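Local coordinates for heavy metal cation tricomponent efflux pump ZneA(CzcA-like) (Cupriavidus metallidurans, PDB 4K0J), which works as a zinc(II)/proton antiporter of the RND family, the inner-membrane component of a tripartite heavy-metal efflux pump, at residues I206-L218 / L225-D237. Residues are numbered along the deposited sequence; the frame is centred on the assembly and turned at random.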
ATOM      1  N   ILE C 206      25.035 -39.455  -7.095  1.00 82.51           N
ATOM      2  CA  ILE C 206      25.965 -38.356  -7.360  1.00 65.97           C
ATOM      3  C   ILE C 206      25.463 -37.011  -6.814  1.00 51.18           C
ATOM      4  O   ILE C 206      26.221 -36.049  -6.734  1.00 39.91           O
ATOM      5  CB  ILE C 206      26.272 -38.248  -8.874  1.00 53.20           C
ATOM      6  CG1 ILE C 206      27.569 -37.483  -9.135  1.00 42.02           C
ATOM      7  CG2 ILE C 206      25.142 -37.586  -9.588  1.00 60.16           C
ATOM      8  CD1 ILE C 206      27.800 -37.186 -10.595  1.00 39.79           C
ATOM      9  N   SER C 207      24.194 -36.954  -6.420  1.00 40.18           N
ATOM     10  CA  SER C 207      23.629 -35.734  -5.853  1.00 39.84           C
ATOM     11  C   SER C 207      23.594 -35.750  -4.328  1.00 49.03           C
ATOM     12  O   SER C 207      23.905 -34.746  -3.688  1.00 55.21           O
ATOM     13  CB  SER C 207      22.220 -35.479  -6.398  1.00 67.67           C
ATOM     14  OG  SER C 207      21.589 -34.407  -5.719  1.00 72.72           O
ATOM     15  N   GLU C 208      23.213 -36.888  -3.750  1.00 60.67           N
ATOM     16  CA  GLU C 208      23.021 -36.983  -2.300  1.00 73.92           C
ATOM     17  C   GLU C 208      24.304 -36.862  -1.474  1.00 80.53           C
ATOM     18  O   GLU C 208      24.245 -36.554  -0.285  1.00 68.18           O
ATOM     19  CB  GLU C 208      22.286 -38.275  -1.932  1.00 86.95           C
ATOM     20  CG  GLU C 208      20.795 -38.247  -2.227  1.00101.29           C
ATOM     21  CD  GLU C 208      20.144 -39.615  -2.099  1.00113.34           C
ATOM     22  OE1 GLU C 208      20.745 -40.616  -2.548  1.00112.33           O
ATOM     23  OE2 GLU C 208      19.027 -39.688  -1.546  1.00121.48           O
ATOM     24  N   ASN C 209      25.456 -37.106  -2.095  1.00 98.31           N
ATOM     25  CA  ASN C 209      26.732 -36.997  -1.386  1.00102.92           C
ATOM     26  C   ASN C 209      27.447 -35.663  -1.619  1.00 95.36           C
ATOM     27  O   ASN C 209      28.666 -35.610  -1.770  1.00 99.11           O
ATOM     28  CB  ASN C 209      27.656 -38.183  -1.702  1.00110.32           C
ATOM     29  CG  ASN C 209      27.999 -38.284  -3.174  1.00114.18           C
ATOM     30  OD1 ASN C 209      28.971 -37.688  -3.639  1.00117.56           O
ATOM     31  ND2 ASN C 209      27.207 -39.050  -3.914  1.00112.41           N
ATOM     32  N   ASN C 210      26.672 -34.588  -1.645  1.00 86.33           N
ATOM     33  CA  ASN C 210      27.233 -33.249  -1.713  1.00 87.52           C
ATOM     34  C   ASN C 210      26.689 -32.382  -0.583  1.00 96.97           C
ATOM     35  O   ASN C 210      25.788 -31.565  -0.783  1.00 97.66           O
ATOM     36  CB  ASN C 210      26.953 -32.604  -3.070  1.00 82.98           C
ATOM     37  CG  ASN C 210      27.455 -31.174  -3.146  1.00 77.51           C
ATOM     38  OD1 ASN C 210      28.661 -30.930  -3.139  1.00 83.05           O
ATOM     39  ND2 ASN C 210      26.529 -30.221  -3.206  1.00 63.07           N
ATOM     40  N   ALA C 211      27.235 -32.577   0.611  1.00102.51           N
ATOM     41  CA  ALA C 211      26.785 -31.828   1.775  1.00102.97           C
ATOM     42  C   ALA C 211      27.902 -31.649   2.793  1.00 93.69           C
ATOM     43  O   ALA C 211      28.798 -32.484   2.905  1.00 98.63           O
ATOM     44  CB  ALA C 211      25.582 -32.510   2.419  1.00107.51           C
ATOM     45  N   ASN C 212      27.841 -30.543   3.525  1.00 73.19           N
ATOM     46  CA  ASN C 212      28.788 -30.270   4.592  1.00 57.04           C
ATOM     47  C   ASN C 212      28.074 -30.185   5.928  1.00 62.22           C
ATOM     48  O   ASN C 212      27.668 -29.106   6.348  1.00 77.82           O
ATOM     49  CB  ASN C 212      29.532 -28.960   4.328  1.00 53.74           C
ATOM     50  CG  ASN C 212      30.774 -29.153   3.487  1.00 62.77           C
ATOM     51  OD1 ASN C 212      30.901 -30.144   2.764  1.00 71.20           O
ATOM     52  ND2 ASN C 212      31.704 -28.206   3.580  1.00 58.38           N
ATOM     53  N   ALA C 213      27.916 -31.321   6.596  1.00 56.20           N
ATOM     54  CA  ALA C 213      27.276 -31.339   7.905  1.00 50.64           C
ATOM     55  C   ALA C 213      28.110 -30.581   8.938  1.00 49.56           C
ATOM     56  O   ALA C 213      29.315 -30.382   8.761  1.00 42.26           O
ATOM     57  CB  ALA C 213      27.038 -32.764   8.362  1.00 44.55           C
ATOM     58  N   GLY C 214      27.453 -30.141  10.004  1.00 45.50           N
ATOM     59  CA  GLY C 214      28.133 -29.569  11.144  1.00 35.53           C
ATOM     60  C   GLY C 214      27.777 -30.391  12.361  1.00 78.67           C
ATOM     61  O   GLY C 214      26.644 -30.853  12.488  1.00 74.47           O
ATOM     62  N   GLY C 215      28.743 -30.586  13.249  1.00 93.80           N
ATOM     63  CA  GLY C 215      28.524 -31.390  14.438  1.00 90.95           C
ATOM     64  C   GLY C 215      28.263 -30.576  15.691  1.00 75.94           C
ATOM     65  O   GLY C 215      28.381 -31.093  16.801  1.00 82.03           O
ATOM     66  N   SER C 216      27.899 -29.308  15.511  1.00 56.31           N
ATOM     67  CA  SER C 216      27.694 -28.375  16.624  1.00 56.09           C
ATOM     68  C   SER C 216      28.920 -28.271  17.533  1.00 47.75           C
ATOM     69  O   SER C 216      30.055 -28.359  17.070  1.00 54.93           O
ATOM     70  CB  SER C 216      26.447 -28.730  17.439  1.00 68.17           C
ATOM     71  OG  SER C 216      26.633 -29.931  18.165  1.00 78.53           O
ATOM     72  N   ILE C 217      28.693 -28.098  18.828  1.00 33.61           N
ATOM     73  CA  ILE C 217      29.792 -27.781  19.736  1.00 40.65           C
ATOM     74  C   ILE C 217      30.287 -28.972  20.548  1.00 47.66           C
ATOM     75  O   ILE C 217      29.530 -29.593  21.294  1.00 63.18           O
ATOM     76  CB  ILE C 217      29.432 -26.620  20.686  1.00 37.75           C
ATOM     77  CG1 ILE C 217      29.126 -25.350  19.886  1.00 31.46           C
ATOM     78  CG2 ILE C 217      30.559 -26.371  21.672  1.00 43.74           C
ATOM     79  CD1 ILE C 217      28.822 -24.140  20.744  1.00 41.15           C
ATOM     80  N   LEU C 218      31.572 -29.278  20.391  1.00 43.34           N
ATOM     81  CA  LEU C 218      32.218 -30.349  21.137  1.00 39.33           C
ATOM     82  C   LEU C 218      33.218 -29.742  22.099  1.00 46.57           C
ATOM     83  O   LEU C 218      34.138 -29.038  21.686  1.00 51.54           O
ATOM     84  CB  LEU C 218      32.917 -31.315  20.180  1.00 45.31           C
ATOM     85  CG  LEU C 218      33.619 -32.552  20.743  1.00 49.77           C
ATOM     86  CD1 LEU C 218      35.089 -32.270  21.028  1.00 52.94           C
ATOM     87  CD2 LEU C 218      32.912 -33.049  21.993  1.00 58.33           C
ATOM     88  N   LEU C 225      34.707 -26.311  20.824  1.00 33.40           N
ATOM     89  CA  LEU C 225      35.041 -26.208  19.409  1.00 32.21           C
ATOM     90  C   LEU C 225      33.942 -26.734  18.496  1.00 30.24           C
ATOM     91  O   LEU C 225      33.436 -27.836  18.700  1.00 31.00           O
ATOM     92  CB  LEU C 225      36.323 -26.993  19.118  1.00 39.91           C
ATOM     93  CG  LEU C 225      37.670 -26.566  19.696  1.00 41.00           C
ATOM     94  CD1 LEU C 225      37.751 -26.744  21.203  1.00 31.81           C
ATOM     95  CD2 LEU C 225      38.740 -27.385  19.021  1.00 53.29           C
ATOM     96  N   VAL C 226      33.599 -25.963  17.469  1.00 30.24           N
ATOM     97  CA  VAL C 226      32.588 -26.401  16.510  1.00 31.49           C
ATOM     98  C   VAL C 226      33.129 -27.509  15.613  1.00 32.13           C
ATOM     99  O   VAL C 226      34.305 -27.504  15.239  1.00 32.13           O
ATOM    100  CB  VAL C 226      32.037 -25.231  15.650  1.00 51.12           C
ATOM    101  CG1 VAL C 226      31.676 -24.043  16.530  1.00 45.25           C
ATOM    102  CG2 VAL C 226      33.032 -24.817  14.580  1.00 55.71           C
ATOM    103  N   VAL C 227      32.273 -28.470  15.278  1.00 33.01           N
ATOM    104  CA  VAL C 227      32.689 -29.581  14.429  1.00 33.99           C
ATOM    105  C   VAL C 227      32.268 -29.371  12.982  1.00 37.40           C
ATOM    106  O   VAL C 227      31.102 -29.127  12.691  1.00 37.58           O
ATOM    107  CB  VAL C 227      32.135 -30.920  14.926  1.00 34.75           C
ATOM    108  CG1 VAL C 227      32.635 -32.050  14.045  1.00 35.73           C
ATOM    109  CG2 VAL C 227      32.540 -31.156  16.377  1.00 42.33           C
ATOM    110  N   ARG C 228      33.230 -29.466  12.074  1.00 40.16           N
ATOM    111  CA  ARG C 228      32.954 -29.293  10.658  1.00 35.01           C
ATOM    112  C   ARG C 228      33.219 -30.556   9.861  1.00 45.33           C
ATOM    113  O   ARG C 228      34.359 -31.005   9.757  1.00 47.69           O
ATOM    114  CB  ARG C 228      33.803 -28.168  10.085  1.00 34.44           C
ATOM    115  CG  ARG C 228      33.261 -26.804  10.362  1.00 33.61           C
ATOM    116  CD  ARG C 228      34.192 -25.737   9.834  1.00 33.08           C
ATOM    117  NE  ARG C 228      34.515 -25.937   8.426  1.00 41.27           N
ATOM    118  CZ  ARG C 228      35.156 -25.046   7.675  1.00 52.10           C
ATOM    119  NH1 ARG C 228      35.402 -25.313   6.400  1.00 59.07           N
ATOM    120  NH2 ARG C 228      35.543 -23.887   8.194  1.00 51.67           N
ATOM    121  N   GLY C 229      32.160 -31.125   9.301  1.00 47.92           N
ATOM    122  CA  GLY C 229      32.299 -32.159   8.298  1.00 43.31           C
ATOM    123  C   GLY C 229      32.250 -31.511   6.929  1.00 37.26           C
ATOM    124  O   GLY C 229      31.409 -30.656   6.676  1.00 38.72           O
ATOM    125  N   VAL C 230      33.158 -31.905   6.046  1.00 37.61           N
ATOM    126  CA  VAL C 230      33.224 -31.312   4.717  1.00 51.86           C
ATOM    127  C   VAL C 230      33.080 -32.378   3.641  1.00 72.00           C
ATOM    128  O   VAL C 230      33.918 -33.274   3.523  1.00 73.52           O
ATOM    129  CB  VAL C 230      34.543 -30.547   4.500  1.00 42.20           C
ATOM    130  CG1 VAL C 230      34.626 -30.034   3.078  1.00 37.13           C
ATOM    131  CG2 VAL C 230      34.653 -29.396   5.487  1.00 40.94           C
ATOM    132  N   GLY C 231      32.008 -32.280   2.861  1.00 78.73           N
ATOM    133  CA  GLY C 231      31.751 -33.234   1.800  1.00 75.01           C
ATOM    134  C   GLY C 231      31.290 -32.559   0.529  1.00 73.28           C
ATOM    135  O   GLY C 231      30.881 -33.218  -0.424  1.00 78.63           O
ATOM    136  N   LEU C 232      31.357 -31.233   0.521  1.00 77.01           N
ATOM    137  CA  LEU C 232      30.992 -30.449  -0.649  1.00 79.58           C
ATOM    138  C   LEU C 232      32.007 -30.678  -1.773  1.00 73.53           C
ATOM    139  O   LEU C 232      33.214 -30.553  -1.559  1.00 77.86           O
ATOM    140  CB  LEU C 232      30.930 -28.965  -0.276  1.00 75.16           C
ATOM    141  CG  LEU C 232      30.225 -28.012  -1.241  1.00 79.30           C
ATOM    142  CD1 LEU C 232      28.736 -28.316  -1.312  1.00 77.11           C
ATOM    143  CD2 LEU C 232      30.461 -26.571  -0.827  1.00 79.19           C
ATOM    144  N   ILE C 233      31.518 -31.022  -2.962  1.00 57.38           N
ATOM    145  CA  ILE C 233      32.387 -31.241  -4.118  1.00 57.89           C
ATOM    146  C   ILE C 233      33.013 -29.923  -4.579  1.00 56.77           C
ATOM    147  O   ILE C 233      32.352 -28.884  -4.576  1.00 64.89           O
ATOM    148  CB  ILE C 233      31.625 -31.925  -5.280  1.00 61.50           C
ATOM    149  CG1 ILE C 233      32.563 -32.210  -6.449  1.00 53.32           C
ATOM    150  CG2 ILE C 233      30.439 -31.084  -5.732  1.00 69.40           C
ATOM    151  CD1 ILE C 233      31.854 -32.692  -7.680  1.00 44.30           C
ATOM    152  N   ARG C 234      34.289 -29.962  -4.960  1.00 38.02           N
ATOM    153  CA  ARG C 234      35.046 -28.733  -5.222  1.00 37.58           C
ATOM    154  C   ARG C 234      35.500 -28.600  -6.662  1.00 37.63           C
ATOM    155  O   ARG C 234      35.549 -27.505  -7.209  1.00 41.23           O
ATOM    156  CB  ARG C 234      36.271 -28.635  -4.305  1.00 37.50           C
ATOM    157  CG  ARG C 234      35.959 -28.386  -2.838  1.00 43.93           C
ATOM    158  CD  ARG C 234      35.286 -27.043  -2.624  1.00 45.72           C
ATOM    159  NE  ARG C 234      34.947 -26.829  -1.219  1.00 54.97           N
ATOM    160  CZ  ARG C 234      34.091 -25.907  -0.784  1.00 50.79           C
ATOM    161  NH1 ARG C 234      33.472 -25.111  -1.647  1.00 46.14           N
ATOM    162  NH2 ARG C 234      33.851 -25.788   0.518  1.00 40.54           N
ATOM    163  N   ASN C 235      35.858 -29.716  -7.270  1.00 38.08           N
ATOM    164  CA  ASN C 235      36.280 -29.696  -8.657  1.00 49.68           C
ATOM    165  C   ASN C 235      36.058 -31.056  -9.290  1.00 53.02           C
ATOM    166  O   ASN C 235      35.829 -32.038  -8.583  1.00 38.92           O
ATOM    167  CB  ASN C 235      37.743 -29.267  -8.779  1.00 50.10           C
ATOM    168  CG  ASN C 235      38.672 -30.096  -7.913  1.00 54.43           C
ATOM    169  OD1 ASN C 235      38.297 -31.152  -7.405  1.00 51.63           O
ATOM    170  ND2 ASN C 235      39.897 -29.618  -7.739  1.00 57.37           N
ATOM    171  N   LEU C 236      36.133 -31.114 -10.616  1.00 61.40           N
ATOM    172  CA  LEU C 236      35.896 -32.362 -11.333  1.00 69.87           C
ATOM    173  C   LEU C 236      36.862 -33.464 -10.907  1.00 67.43           C
ATOM    174  O   LEU C 236      36.623 -34.646 -11.154  1.00 70.08           O
ATOM    175  CB  LEU C 236      35.925 -32.144 -12.850  1.00 73.92           C
ATOM    176  CG  LEU C 236      36.836 -31.060 -13.435  1.00 64.75           C
ATOM    177  CD1 LEU C 236      38.281 -31.510 -13.466  1.00 60.14           C
ATOM    178  CD2 LEU C 236      36.366 -30.690 -14.829  1.00 59.66           C
ATOM    179  N   ASP C 237      37.947 -33.065 -10.256  1.00 63.09           N
ATOM    180  CA  ASP C 237      38.835 -34.014  -9.614  1.00 73.54           C
ATOM    181  C   ASP C 237      38.078 -34.727  -8.502  1.00 65.32           C
ATOM    182  O   ASP C 237      38.163 -35.946  -8.366  1.00 71.62           O
ATOM    183  CB  ASP C 237      40.049 -33.292  -9.036  1.00 91.59           C
ATOM    184  CG  ASP C 237      40.502 -32.135  -9.904  1.00104.32           C
ATOM    185  OD1 ASP C 237      40.243 -32.170 -11.122  1.00107.75           O
ATOM    186  OD2 ASP C 237      41.118 -31.190  -9.369  1.00109.06           O
TER
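G215 N gives V227 O a nearly straight hydrogen bond of 2.8 Å (169° at the hydrogen). V227 N returns one to S216 O at 2.9 Å, so this single valine faces both G215 and S216: a beta bulge, where the register of the antiparallel strands slips by one. V227 CB sits 3.7 Å from G215 CA, close over a residue with no side chain in the way. With its CG2 anti to the carbonyl carbon, V227 also sets that methyl against L218 CB, 3.8 Å off. Beyond the bulge, L218 and L225 form a hydrogen-bonded pair.

At the base of the hairpin, asparagine side chains take over from regular strand pairing. N210 holds CG anti to its own N (chi1 177°), placing OD1 in front of I233 N. That amide approaches N210 OD1 almost in line with the C=O bond, at 2.9 Å. The ND2 of N210 rests beside L232 CD1. N212 lies alongside V230 and turns its OD1 to the amides of G231 and L232; the modelled distances are too short to be trusted at this resolution.

The outer edge belongs to another chain: residues V226 to V230 pair in parallel with a strand of the second subunit. There R228 makes salt bridges to E59 and E60 of that subunit, and E60 also accepts a hydrogen bond from N212 ND2. As in AcrB, the hairpin is an arm reaching into its neighbour; the buried R228 guanidinium and N212 ND2 find their partners on the second subunit, which suggests that the arm helps hold the subunits of the trimer together.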